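Local coordinates for protein alpha-1,3-glucanase (Bacillus circulans, PDB 5ZRU) that hydrolyses alpha-1,3-glucan as a glycoside hydrolase of family GH87, this chain being the catalytic unit of a longer protein, at residues Asp303-Asn308 / Phe323-Tyr328; Ser309-Val314 / Asn337-Glu342; Asn469-Ala474 / Leu529-Ser534; Val487-Ile492 / Glu511-Asn516; Thr497-Ile502 / Ser535-Ala540. All coordinates share one frame; numbering follows the deposited sequence.

Contact 1 of 5, residues Asp303-Asn308 / Phe323-Tyr328; sequences DNFGTN and FWVGDY
The side chains of F323 and F305 cross at about a right angle: F305 CE2 comes to the edge of the F323 ring, near its plane, 4.1 Å from CD2. At W324 the backbone does the work. Its carbonyl receives a weak bond from D303 N, and water 2 accepts from D303 N at 2.9 Å and lies within bonding reach of both W324 O and G326 O. The indole turns to its own segment, NE1 giving a bond to Y328 OH. V325 suits the next place because a branched side chain can meet a ring at two points. CG2, anti to its own carbonyl carbon, sits over one face of F305, 4.0 Å from the ring centroid, while CG1 lies 3.6 Å from F305 CD1. G326 N then donates to a lone pair of D303 O at 3.3 Å; a CB on G326 would be crowded by the Y328 ring. D327 accepts from N304 ND2 through OD1, at 2.9 Å and 168°. The donor lies above the carboxylate plane, although OD1 is in the plane of the N304 amide. H330 ND1 and A329 N also bind OD1, and I334 N binds OD2. Last, Y328 N reaches D303 OD1 through water 1, with D303 OD2 held by S270. The two segments belong to neighbouring turns of a parallel beta-helix. Packing at F323 and V325 thus gives way to polar bonding at D327, a buried carboxylate whose charge is likely to be offset by the several N-H groups gathered round it.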
# COMPACT_ATOMS: atom_id res chain seq x y z
N ASP A 303 -17.01 3.28 -4.12
CA ASP A 303 -18.22 4.10 -4.28
C ASP A 303 -18.65 4.82 -3.00
O ASP A 303 -17.89 5.65 -2.50
CB ASP A 303 -19.33 3.25 -4.90
CG ASP A 303 -18.95 2.78 -6.29
OD1 ASP A 303 -18.49 3.63 -7.09
OD2 ASP A 303 -19.08 1.58 -6.59
N ASN A 304 -19.86 4.55 -2.46
CA ASN A 304 -20.49 5.44 -1.47
C ASN A 304 -20.34 4.90 -0.05
O ASN A 304 -21.04 3.97 0.35
CB ASN A 304 -21.97 5.65 -1.79
CG ASN A 304 -22.21 6.13 -3.20
OD1 ASN A 304 -22.97 5.52 -3.94
ND2 ASN A 304 -21.58 7.24 -3.57
N PHE A 305 -19.48 5.54 0.75
CA PHE A 305 -19.13 5.01 2.07
C PHE A 305 -19.90 5.68 3.21
O PHE A 305 -19.70 5.31 4.37
CB PHE A 305 -17.62 5.14 2.31
CG PHE A 305 -16.75 4.18 1.52
CD1 PHE A 305 -16.59 4.32 0.14
CD2 PHE A 305 -16.05 3.16 2.17
CE1 PHE A 305 -15.77 3.45 -0.58
CE2 PHE A 305 -15.21 2.29 1.45
CZ PHE A 305 -15.08 2.43 0.08
N GLY A 306 -20.75 6.67 2.94
CA GLY A 306 -21.61 7.20 3.99
C GLY A 306 -20.90 8.11 4.98
O GLY A 306 -19.88 8.74 4.68
N THR A 307 -21.45 8.17 6.20
CA THR A 307 -21.03 9.12 7.23
C THR A 307 -20.63 8.39 8.51
O THR A 307 -21.41 7.57 9.03
CB THR A 307 -22.16 10.12 7.52
OG1 THR A 307 -22.38 10.94 6.37
CG2 THR A 307 -21.80 11.02 8.70
N ASN A 308 -19.44 8.70 9.01
CA ASN A 308 -18.84 8.04 10.18
C ASN A 308 -18.78 6.53 10.03
O ASN A 308 -18.95 5.78 11.00
CB ASN A 308 -19.57 8.42 11.48
CG ASN A 308 -19.26 9.82 11.92
OD1 ASN A 308 -18.33 10.44 11.40
ND2 ASN A 308 -20.03 10.34 12.88
N PHE A 323 -8.72 0.68 -1.72
CA PHE A 323 -9.92 1.47 -1.51
C PHE A 323 -9.96 2.60 -2.53
O PHE A 323 -8.97 3.30 -2.71
CB PHE A 323 -9.94 2.14 -0.11
CG PHE A 323 -10.12 1.18 1.04
CD1 PHE A 323 -9.08 0.34 1.43
CD2 PHE A 323 -11.31 1.14 1.73
CE1 PHE A 323 -9.24 -0.53 2.51
CE2 PHE A 323 -11.48 0.28 2.80
CZ PHE A 323 -10.45 -0.55 3.19
N TRP A 324 -11.12 2.82 -3.15
CA TRP A 324 -11.35 4.06 -3.89
C TRP A 324 -12.64 4.71 -3.37
O TRP A 324 -13.74 4.27 -3.71
CB TRP A 324 -11.44 3.82 -5.40
CG TRP A 324 -11.38 5.11 -6.15
CD1 TRP A 324 -12.42 5.97 -6.42
CD2 TRP A 324 -10.20 5.71 -6.70
NE1 TRP A 324 -11.95 7.07 -7.12
CE2 TRP A 324 -10.59 6.92 -7.31
CE3 TRP A 324 -8.85 5.33 -6.76
CZ2 TRP A 324 -9.68 7.77 -7.95
CZ3 TRP A 324 -7.95 6.17 -7.40
CH2 TRP A 324 -8.36 7.37 -7.99
N VAL A 325 -12.49 5.73 -2.53
CA VAL A 325 -13.63 6.35 -1.86
C VAL A 325 -14.08 7.52 -2.72
O VAL A 325 -13.35 8.51 -2.86
CB VAL A 325 -13.27 6.79 -0.44
CG1 VAL A 325 -14.52 7.28 0.31
CG2 VAL A 325 -12.64 5.61 0.29
N GLY A 326 -15.27 7.42 -3.30
CA GLY A 326 -15.74 8.50 -4.15
C GLY A 326 -17.00 8.18 -4.92
O GLY A 326 -17.15 7.08 -5.47
N ASP A 327 -17.90 9.16 -4.98
CA ASP A 327 -19.17 9.01 -5.67
C ASP A 327 -19.05 9.48 -7.11
O ASP A 327 -18.61 10.61 -7.37
CB ASP A 327 -20.26 9.81 -4.98
CG ASP A 327 -21.55 9.79 -5.77
OD1 ASP A 327 -22.02 8.68 -6.09
OD2 ASP A 327 -22.07 10.88 -6.08
N TYR A 328 -19.48 8.63 -8.05
CA TYR A 328 -19.60 9.00 -9.45
C TYR A 328 -21.01 8.83 -9.98
O TYR A 328 -21.24 8.97 -11.18
CB TYR A 328 -18.61 8.19 -10.30
CG TYR A 328 -17.20 8.40 -9.82
CD1 TYR A 328 -16.43 9.45 -10.31
CD2 TYR A 328 -16.66 7.60 -8.82
CE1 TYR A 328 -15.16 9.68 -9.84
CE2 TYR A 328 -15.39 7.81 -8.34
CZ TYR A 328 -14.64 8.85 -8.85
OH TYR A 328 -13.36 9.07 -8.38
O HOH W 1 -19.97 5.84 -7.79
O HOH W 2 -15.61 4.88 -6.06

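Contact 2 of 5, residues Ser309-Val314 / Asn337-Glu342; sequences SKVHNV and NGLVIE. With ZN (zinc ion), chain F.
S309 opens the hydrogen bonding: its carbonyl accepts V340 N at 2.9 Å, while its CB touches L339 CD1. Its hydroxyl is engaged by F305 O and L277 N. K310 lies on the same side of the sheet as V340 and E342, its flexible chain serving twice. CD passes 3.7 Å from E342 OE2, yet the ammonium goes on to H3 O; E342 OE1 has a salt bridge to R366, and OE2 accepts from N5. V311 turns a branched side chain to the side of I341, against F323, and binds through both backbone atoms, N to V340 O at 3.0 Å and O to E342 N. In H312 chi1 of 67° sets CG between the backbone N and the carbonyl carbon. CB rests 3.6 Å from E342 CG, and NE2 binds the zinc ion at 2.1 Å. ND1 gives a nearly straight bond of 2.8 Å to N313 OD1, in the ring plane, which would hold the ring's rotation for the zinc; H3, D278 and water 4 complete the site. N313 N then bonds to E342 O. In the beta-helix, strand 277-285 flanks 310-312 on its other side, and strands 323-325 and 354-357 pack against V311, L339 and I341.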
# COMPACT_ATOMS: atom_id res chain seq x y z
N SER A 309 -18.50 6.07 8.81
CA SER A 309 -18.35 4.64 8.59
C SER A 309 -16.95 4.17 9.00
O SER A 309 -16.03 4.96 9.18
CB SER A 309 -18.63 4.28 7.13
OG SER A 309 -19.98 4.58 6.79
N LYS A 310 -16.81 2.86 9.17
CA LYS A 310 -15.51 2.26 9.43
C LYS A 310 -15.35 1.02 8.58
O LYS A 310 -16.25 0.19 8.51
CB LYS A 310 -15.35 1.86 10.90
CG LYS A 310 -15.43 2.98 11.91
CD LYS A 310 -14.59 2.60 13.14
CE LYS A 310 -14.47 3.75 14.13
NZ LYS A 310 -15.69 3.92 14.95
N VAL A 311 -14.19 0.89 7.94
CA VAL A 311 -13.72 -0.38 7.41
C VAL A 311 -12.44 -0.67 8.17
O VAL A 311 -11.46 0.08 8.06
CB VAL A 311 -13.48 -0.35 5.89
CG1 VAL A 311 -13.09 -1.76 5.38
CG2 VAL A 311 -14.70 0.19 5.16
N HIS A 312 -12.44 -1.72 8.99
CA HIS A 312 -11.34 -1.91 9.91
C HIS A 312 -11.00 -3.38 10.06
O HIS A 312 -11.85 -4.25 9.87
CB HIS A 312 -11.66 -1.28 11.28
CG HIS A 312 -12.76 -1.96 12.03
ND1 HIS A 312 -12.53 -3.01 12.89
CD2 HIS A 312 -14.09 -1.72 12.08
CE1 HIS A 312 -13.67 -3.40 13.43
NE2 HIS A 312 -14.64 -2.63 12.96
N ASN A 313 -9.74 -3.65 10.39
CA ASN A 313 -9.27 -5.03 10.56
C ASN A 313 -9.60 -5.86 9.32
O ASN A 313 -10.17 -6.95 9.40
CB ASN A 313 -9.88 -5.65 11.82
CG ASN A 313 -9.43 -4.95 13.08
OD1 ASN A 313 -10.00 -3.95 13.50
ND2 ASN A 313 -8.39 -5.49 13.70
N VAL A 314 -9.27 -5.32 8.15
CA VAL A 314 -9.40 -6.08 6.91
C VAL A 314 -8.02 -6.27 6.31
O VAL A 314 -7.06 -5.56 6.63
CB VAL A 314 -10.36 -5.41 5.89
CG1 VAL A 314 -11.80 -5.36 6.43
CG2 VAL A 314 -9.86 -4.01 5.49
N ASN A 337 -18.02 11.21 4.58
CA ASN A 337 -17.61 12.16 5.61
C ASN A 337 -17.33 11.36 6.87
O ASN A 337 -18.20 10.62 7.34
CB ASN A 337 -18.72 13.19 5.85
CG ASN A 337 -18.23 14.44 6.56
OD1 ASN A 337 -17.04 14.68 6.72
ND2 ASN A 337 -19.18 15.28 6.97
N GLY A 338 -16.12 11.49 7.41
CA GLY A 338 -15.79 10.80 8.65
C GLY A 338 -15.49 9.32 8.53
O GLY A 338 -15.58 8.60 9.53
N LEU A 339 -15.15 8.84 7.35
CA LEU A 339 -14.77 7.44 7.21
C LEU A 339 -13.46 7.17 7.94
O LEU A 339 -12.53 7.97 7.88
CB LEU A 339 -14.62 7.08 5.73
CG LEU A 339 -13.98 5.72 5.42
CD1 LEU A 339 -14.92 4.57 5.82
CD2 LEU A 339 -13.60 5.63 3.96
N VAL A 340 -13.39 6.05 8.63
CA VAL A 340 -12.15 5.60 9.26
C VAL A 340 -11.79 4.23 8.71
O VAL A 340 -12.59 3.28 8.79
CB VAL A 340 -12.26 5.55 10.79
CG1 VAL A 340 -10.95 5.01 11.40
CG2 VAL A 340 -12.56 6.95 11.33
N ILE A 341 -10.60 4.13 8.14
CA ILE A 341 -9.99 2.87 7.75
C ILE A 341 -8.87 2.61 8.75
O ILE A 341 -7.97 3.45 8.89
CB ILE A 341 -9.46 2.93 6.31
CG1 ILE A 341 -10.61 3.17 5.32
CG2 ILE A 341 -8.68 1.65 5.95
CD1 ILE A 341 -10.11 3.54 3.90
N GLU A 342 -8.92 1.50 9.47
CA GLU A 342 -7.90 1.31 10.49
C GLU A 342 -7.57 -0.16 10.68
O GLU A 342 -8.35 -1.05 10.32
CB GLU A 342 -8.31 1.93 11.84
CG GLU A 342 -9.53 1.30 12.48
CD GLU A 342 -9.99 2.04 13.73
OE1 GLU A 342 -9.21 2.86 14.28
OE2 GLU A 342 -11.13 1.81 14.17
ZN ZN F . -16.61 -2.69 13.62
O HOH W 3 -17.98 7.53 6.32
O HOH W 4 -16.77 -4.73 14.20

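Contact 3 of 5, residues Asn469-Ala474 / Leu529-Ser534; sequences NGERGA and LTSRFS
E471 and the turn S531-F533 are joined chiefly by hydrogen bonds to one carboxylate. OE1 accepts R532 N at 2.9 Å on its syn lone pair. OE2 takes the hydroxyl of S531 at 2.6 Å, from the syn side but 31° out of plane, and a weak bond from F533 N. A bend at chi2 (-90°) turns CD toward S531 and R532. S531 is well chosen, since OG donates to E471 and also accepts S534 N, an ST motif. An alanine in place of E471 would probably leave R532 N, F533 N and S531 OG without this acceptor and loosen the turn's tie to 469-474.

Packing is close where G470 CA meets R532 CB at 3.5 Å; any CB on G470 would clash with R532 CD. F533 brings CD2 to 3.5 Å from E471 OE2.

Like charges also approach, R472 NH2 and R532 NH1 being 3.7 Å apart. D466, D476 and E478 pair with R472, probably easing the repulsion, and water 5 links R532 NH1 to E471 O. Both segments are loops of the beta-helix, leading into strands 475-478 and 542-544; Q503 of strand 502-505 binds E471 O, and F533 stacks on Y545.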
# COMPACT_ATOMS: atom_id res chain seq x y z
N ASN A 469 11.81 8.82 -16.24
CA ASN A 469 13.27 8.72 -16.24
C ASN A 469 13.90 9.91 -15.52
O ASN A 469 14.97 10.39 -15.90
CB ASN A 469 13.80 8.61 -17.67
CG ASN A 469 13.70 7.20 -18.22
OD1 ASN A 469 13.10 6.31 -17.61
ND2 ASN A 469 14.31 6.98 -19.39
N GLY A 470 13.24 10.40 -14.46
CA GLY A 470 13.73 11.55 -13.73
C GLY A 470 13.77 11.31 -12.23
O GLY A 470 13.15 10.38 -11.70
N GLU A 471 14.49 12.21 -11.55
CA GLU A 471 14.66 12.15 -10.11
C GLU A 471 13.42 12.67 -9.38
O GLU A 471 12.66 13.49 -9.89
CB GLU A 471 15.89 12.97 -9.69
CG GLU A 471 15.84 14.44 -10.06
CD GLU A 471 16.42 14.76 -11.45
OE1 GLU A 471 16.56 13.84 -12.29
OE2 GLU A 471 16.72 15.95 -11.71
N ARG A 472 13.22 12.15 -8.16
CA ARG A 472 12.19 12.61 -7.24
C ARG A 472 12.78 12.63 -5.83
O ARG A 472 13.58 11.75 -5.48
CB ARG A 472 10.94 11.71 -7.27
CG ARG A 472 10.18 11.74 -8.59
CD ARG A 472 9.41 13.04 -8.74
NE ARG A 472 8.85 13.18 -10.09
CZ ARG A 472 8.19 14.26 -10.50
NH1 ARG A 472 7.99 15.28 -9.67
NH2 ARG A 472 7.71 14.31 -11.74
N GLY A 473 12.38 13.62 -5.05
CA GLY A 473 12.86 13.70 -3.68
C GLY A 473 12.23 12.63 -2.81
O GLY A 473 11.19 12.05 -3.14
N ALA A 474 12.89 12.31 -1.70
CA ALA A 474 12.21 11.55 -0.66
C ALA A 474 10.93 12.26 -0.26
O ALA A 474 9.89 11.63 -0.03
CB ALA A 474 13.14 11.34 0.55
N LEU A 529 24.32 10.45 -11.15
CA LEU A 529 24.64 11.85 -11.37
C LEU A 529 23.84 12.48 -12.50
O LEU A 529 23.65 13.70 -12.48
CB LEU A 529 26.14 12.01 -11.66
CG LEU A 529 27.07 11.48 -10.56
CD1 LEU A 529 28.53 11.56 -11.00
CD2 LEU A 529 26.85 12.25 -9.25
N THR A 530 23.36 11.70 -13.46
CA THR A 530 22.55 12.25 -14.53
C THR A 530 21.25 12.82 -13.96
O THR A 530 20.77 12.38 -12.90
CB THR A 530 22.25 11.19 -15.59
OG1 THR A 530 21.68 10.03 -14.96
CG2 THR A 530 23.52 10.77 -16.30
N SER A 531 20.68 13.80 -14.66
CA SER A 531 19.52 14.52 -14.15
C SER A 531 18.54 14.79 -15.28
O SER A 531 18.93 15.21 -16.37
CB SER A 531 19.94 15.84 -13.48
OG SER A 531 18.82 16.64 -13.13
N ARG A 532 17.26 14.55 -15.00
CA ARG A 532 16.22 14.97 -15.93
C ARG A 532 16.12 16.49 -15.98
O ARG A 532 16.09 17.08 -17.06
CB ARG A 532 14.87 14.37 -15.52
CG ARG A 532 13.67 14.85 -16.37
CD ARG A 532 12.38 14.32 -15.77
NE ARG A 532 11.18 14.70 -16.51
CZ ARG A 532 9.94 14.58 -16.04
NH1 ARG A 532 9.75 14.10 -14.81
NH2 ARG A 532 8.90 14.94 -16.77
N PHE A 533 16.10 17.14 -14.81
CA PHE A 533 15.71 18.54 -14.74
C PHE A 533 16.87 19.51 -14.80
O PHE A 533 16.66 20.66 -15.20
CB PHE A 533 14.93 18.81 -13.45
CG PHE A 533 13.64 18.05 -13.34
CD1 PHE A 533 12.62 18.25 -14.27
CD2 PHE A 533 13.45 17.14 -12.31
CE1 PHE A 533 11.42 17.56 -14.17
CE2 PHE A 533 12.25 16.44 -12.21
CZ PHE A 533 11.24 16.65 -13.13
N SER A 534 18.07 19.10 -14.42
CA SER A 534 19.14 20.05 -14.18
C SER A 534 20.44 19.50 -14.75
O SER A 534 20.47 18.48 -15.45
CB SER A 534 19.30 20.34 -12.68
OG SER A 534 18.04 20.44 -12.05
O HOH W 5 11.21 13.20 -12.51

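Contact 4 of 5, residues Val487-Ile492 / Glu511-Asn516; sequences VTFTNI and ENIVFN
F489 and F515 form the tight half of this contact, an offset stack with centroids 4.4 Å apart and planes only 2° from parallel. F489 CD1 lies over one face of F515, 3.4 Å from CE2. In these paired positions of parallel strands matching chi1, with CG anti to the carbonyl carbon, sends both CG atoms the same way, and similar chi2 (78° and 83°) turns the planes nearly parallel. Beside them V487 CG2 meets I513 CD1 at 3.9 Å, branched aliphatic groups filling the same buried side. The backbone bonds are short here: F489 N to V514 O is 2.8 Å and N516 N to F489 O is 2.7 Å.

The other side carries T488, T490, V514 and N516 and is looser and wetter. T490 OG1 stands 4.0 Å from N516 CB, and no direct side-chain hydrogen bond crosses between these two residues; water 7 spans them, accepting from N516 ND2 at 2.7 Å. Water 6 likewise joins T488 OG1 to N512 O. Small hydroxyls and an amide suit a partly exposed face where water completes the bonding. N516 OD1 is held by N554, N512 ND2 by N486.

The two strands are successive turns of a parallel beta-helix, and the aromatic row runs on through neighbouring turns: F453 of strand 451-459 meets F489, while F553 of strand 550-561 stacks on F515.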
# COMPACT_ATOMS: atom_id res chain seq x y z
N VAL A 487 1.98 24.61 3.65
CA VAL A 487 2.37 23.26 4.02
C VAL A 487 3.47 23.35 5.07
O VAL A 487 4.42 24.14 4.92
CB VAL A 487 2.85 22.43 2.82
CG1 VAL A 487 3.00 20.97 3.23
CG2 VAL A 487 1.89 22.54 1.64
N THR A 488 3.34 22.57 6.14
CA THR A 488 4.34 22.51 7.19
C THR A 488 4.76 21.07 7.38
O THR A 488 3.91 20.17 7.45
CB THR A 488 3.79 23.08 8.50
OG1 THR A 488 3.28 24.40 8.28
CG2 THR A 488 4.88 23.12 9.58
N PHE A 489 6.08 20.85 7.47
CA PHE A 489 6.69 19.56 7.78
C PHE A 489 7.41 19.72 9.11
O PHE A 489 8.26 20.61 9.24
CB PHE A 489 7.69 19.12 6.71
CG PHE A 489 7.09 18.96 5.35
CD1 PHE A 489 6.82 20.06 4.56
CD2 PHE A 489 6.83 17.69 4.85
CE1 PHE A 489 6.29 19.90 3.30
CE2 PHE A 489 6.28 17.53 3.60
CZ PHE A 489 6.01 18.64 2.82
N THR A 490 7.09 18.87 10.09
CA THR A 490 7.71 19.02 11.40
C THR A 490 8.12 17.65 11.95
O THR A 490 7.33 16.71 11.92
CB THR A 490 6.74 19.71 12.37
OG1 THR A 490 6.35 20.97 11.80
CG2 THR A 490 7.42 19.95 13.72
N ASN A 491 9.35 17.56 12.46
CA ASN A 491 9.84 16.32 13.06
C ASN A 491 9.85 15.18 12.04
O ASN A 491 9.15 14.18 12.17
CB ASN A 491 9.01 15.94 14.29
CG ASN A 491 9.31 16.81 15.50
OD1 ASN A 491 10.47 17.10 15.79
ND2 ASN A 491 8.26 17.22 16.21
N ILE A 492 10.64 15.37 10.99
CA ILE A 492 10.77 14.37 9.93
C ILE A 492 12.20 13.88 9.92
O ILE A 492 13.13 14.69 9.84
CB ILE A 492 10.40 14.92 8.54
CG1 ILE A 492 9.10 15.75 8.57
CG2 ILE A 492 10.35 13.78 7.50
CD1 ILE A 492 7.84 14.95 8.79
N GLU A 511 4.53 28.70 -1.80
CA GLU A 511 4.15 29.78 -0.90
C GLU A 511 3.90 29.23 0.50
O GLU A 511 3.11 28.31 0.67
CB GLU A 511 2.88 30.47 -1.41
CG GLU A 511 3.04 31.09 -2.80
CD GLU A 511 1.71 31.45 -3.44
OE1 GLU A 511 1.60 31.33 -4.68
OE2 GLU A 511 0.78 31.83 -2.70
N ASN A 512 4.56 29.83 1.50
CA ASN A 512 4.41 29.44 2.91
C ASN A 512 4.64 27.94 3.11
O ASN A 512 3.79 27.22 3.63
CB ASN A 512 3.03 29.85 3.46
CG ASN A 512 2.93 29.68 4.98
OD1 ASN A 512 3.93 29.79 5.69
ND2 ASN A 512 1.73 29.41 5.47
N ILE A 513 5.81 27.48 2.70
CA ILE A 513 6.24 26.10 2.92
C ILE A 513 7.30 26.12 4.01
O ILE A 513 8.36 26.72 3.84
CB ILE A 513 6.80 25.46 1.64
CG1 ILE A 513 5.90 25.73 0.43
CG2 ILE A 513 7.02 23.96 1.87
CD1 ILE A 513 4.46 25.20 0.55
N VAL A 514 7.02 25.44 5.13
CA VAL A 514 7.87 25.50 6.32
C VAL A 514 8.28 24.10 6.73
O VAL A 514 7.44 23.19 6.78
CB VAL A 514 7.16 26.22 7.49
CG1 VAL A 514 8.09 26.26 8.71
CG2 VAL A 514 6.74 27.62 7.07
N PHE A 515 9.57 23.92 7.03
CA PHE A 515 10.15 22.65 7.44
C PHE A 515 10.82 22.84 8.79
O PHE A 515 11.87 23.49 8.88
CB PHE A 515 11.20 22.17 6.43
CG PHE A 515 10.65 21.68 5.13
CD1 PHE A 515 10.32 22.56 4.12
CD2 PHE A 515 10.53 20.31 4.90
CE1 PHE A 515 9.84 22.10 2.90
CE2 PHE A 515 10.05 19.84 3.68
CZ PHE A 515 9.70 20.74 2.68
N ASN A 516 10.25 22.26 9.85
CA ASN A 516 10.81 22.41 11.19
C ASN A 516 11.33 21.08 11.71
O ASN A 516 10.68 20.04 11.53
CB ASN A 516 9.76 22.99 12.15
CG ASN A 516 9.32 24.41 11.77
OD1 ASN A 516 10.08 25.17 11.17
ND2 ASN A 516 8.09 24.75 12.09
O HOH W 6 3.38 26.66 6.45
O HOH W 7 6.47 23.22 13.58

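Contact 5 of 5, residues Thr497-Ile502 / Ser535-Ala540; sequences TQRSAI and SPHPGA
R499 passes G539 and reaches H537, and its length and many N-H groups suit a place where loop carbonyls must be tied together. From CB the chain leaves with CG anti to the backbone N (chi1 -167°) and 4.1 Å from G539 CA. It bends at chi2, and CD passes 3.8 Å from the same G539 CA. NE gives H537 O a weak bond. NH2 gives that oxygen a stronger one, 2.8 Å long, and also lies 3.5 Å above the H537 ring plane, over its centre. T530 O takes a further bond from NH2, and NH1 goes to S464 OG. A leucine in place of R499 would probably leave H537 O and T530 O without these donors and uncover one face of the imidazole.

A CB on G539 would clash with R499 O. S500 OG accepts A540 N at 2.9 Å and 172°, and water 8 links it to H537 NE2. A540 O in turn accepts A501 N at 2.9 Å. These loops lead into strands 502-505 and 542-544 of the beta-helix; A501 and I502 rest on I520 of strand 513-523, and H537 meets Y543 and F568.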
# COMPACT_ATOMS: atom_id res chain seq x y z
N THR A 497 18.54 8.52 1.65
CA THR A 497 17.77 8.85 0.46
C THR A 497 18.56 8.51 -0.81
O THR A 497 19.78 8.67 -0.88
CB THR A 497 17.40 10.34 0.48
OG1 THR A 497 16.44 10.56 1.53
CG2 THR A 497 16.81 10.78 -0.86
N GLN A 498 17.83 8.02 -1.82
CA GLN A 498 18.45 7.58 -3.07
C GLN A 498 19.09 8.74 -3.82
O GLN A 498 20.27 8.69 -4.17
CB GLN A 498 17.41 6.87 -3.94
CG GLN A 498 16.79 5.64 -3.23
CD GLN A 498 15.84 4.84 -4.11
OE1 GLN A 498 15.96 4.84 -5.33
NE2 GLN A 498 14.90 4.15 -3.47
N ARG A 499 18.32 9.80 -4.09
CA ARG A 499 18.88 10.99 -4.72
C ARG A 499 18.79 12.16 -3.73
O ARG A 499 19.47 12.12 -2.70
CB ARG A 499 18.19 11.29 -6.06
CG ARG A 499 18.95 12.33 -6.93
CD ARG A 499 20.38 11.88 -7.29
NE ARG A 499 21.01 12.78 -8.27
CZ ARG A 499 20.76 12.73 -9.57
NH1 ARG A 499 19.92 11.83 -10.05
NH2 ARG A 499 21.35 13.59 -10.41
N SER A 500 17.98 13.18 -3.99
CA SER A 500 17.90 14.30 -3.05
C SER A 500 16.77 14.10 -2.04
O SER A 500 15.72 13.55 -2.36
CB SER A 500 17.70 15.63 -3.80
OG SER A 500 18.85 15.94 -4.57
N ALA A 501 17.01 14.54 -0.80
CA ALA A 501 16.03 14.31 0.26
C ALA A 501 14.76 15.13 0.04
O ALA A 501 13.64 14.60 0.17
CB ALA A 501 16.64 14.63 1.63
N ILE A 502 14.89 16.41 -0.26
CA ILE A 502 13.74 17.29 -0.44
C ILE A 502 13.89 18.00 -1.78
O ILE A 502 14.93 18.61 -2.04
CB ILE A 502 13.62 18.32 0.70
CG1 ILE A 502 13.56 17.61 2.05
CG2 ILE A 502 12.39 19.19 0.52
CD1 ILE A 502 13.69 18.56 3.22
N SER A 535 21.52 20.20 -14.44
CA SER A 535 22.84 19.70 -14.77
C SER A 535 23.18 18.54 -13.84
O SER A 535 22.57 18.38 -12.78
CB SER A 535 23.85 20.83 -14.62
OG SER A 535 23.66 21.49 -13.39
N PRO A 536 24.15 17.70 -14.23
CA PRO A 536 24.48 16.53 -13.39
C PRO A 536 24.86 16.94 -11.98
O PRO A 536 25.46 18.00 -11.75
CB PRO A 536 25.67 15.90 -14.12
CG PRO A 536 25.57 16.39 -15.52
CD PRO A 536 24.98 17.76 -15.44
N HIS A 537 24.52 16.09 -11.02
CA HIS A 537 24.78 16.42 -9.63
C HIS A 537 24.58 15.21 -8.74
O HIS A 537 23.71 14.37 -9.02
CB HIS A 537 23.86 17.54 -9.15
CG HIS A 537 22.40 17.19 -9.18
ND1 HIS A 537 21.63 17.32 -10.31
CD2 HIS A 537 21.57 16.73 -8.21
CE1 HIS A 537 20.38 16.96 -10.04
NE2 HIS A 537 20.32 16.60 -8.77
N PRO A 538 25.36 15.07 -7.66
CA PRO A 538 25.05 14.06 -6.64
C PRO A 538 23.81 14.49 -5.88
O PRO A 538 23.46 15.66 -5.83
CB PRO A 538 26.28 14.06 -5.73
CG PRO A 538 27.30 14.96 -6.41
CD PRO A 538 26.53 15.88 -7.29
N GLY A 539 23.14 13.51 -5.27
CA GLY A 539 21.95 13.83 -4.49
C GLY A 539 22.28 14.78 -3.35
O GLY A 539 23.31 14.67 -2.69
N ALA A 540 21.38 15.73 -3.13
CA ALA A 540 21.55 16.78 -2.13
C ALA A 540 20.55 16.64 -0.99
O ALA A 540 19.57 15.89 -1.06
CB ALA A 540 21.41 18.16 -2.77
O HOH W 8 18.31 15.83 -7.13

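In the fold
All five contacts join turns of the beta-helix in the D2 part of the catalytic unit. Contacts 1 and 2 are adjacent, with centres about 11 Å apart and F323 CD2 3.5 Å from I341 CD1. Contact 2 contributes H312 to a zinc site, while the W324 side chain of contact 1 lies about 5 Å from a bound calcium ion. Contacts 3 and 5 have centres about 7 Å apart; their segments 529-534 and 535-540 follow each other in one loop, and A474 CB lies 3.3 Å from A501 O. Contact 4 touches contact 5 where F515 CZ meets I502 CG2 at 3.8 Å. Contacts 2 and 5 lie on opposite sides of the chain's centre, their centres about 38 Å apart.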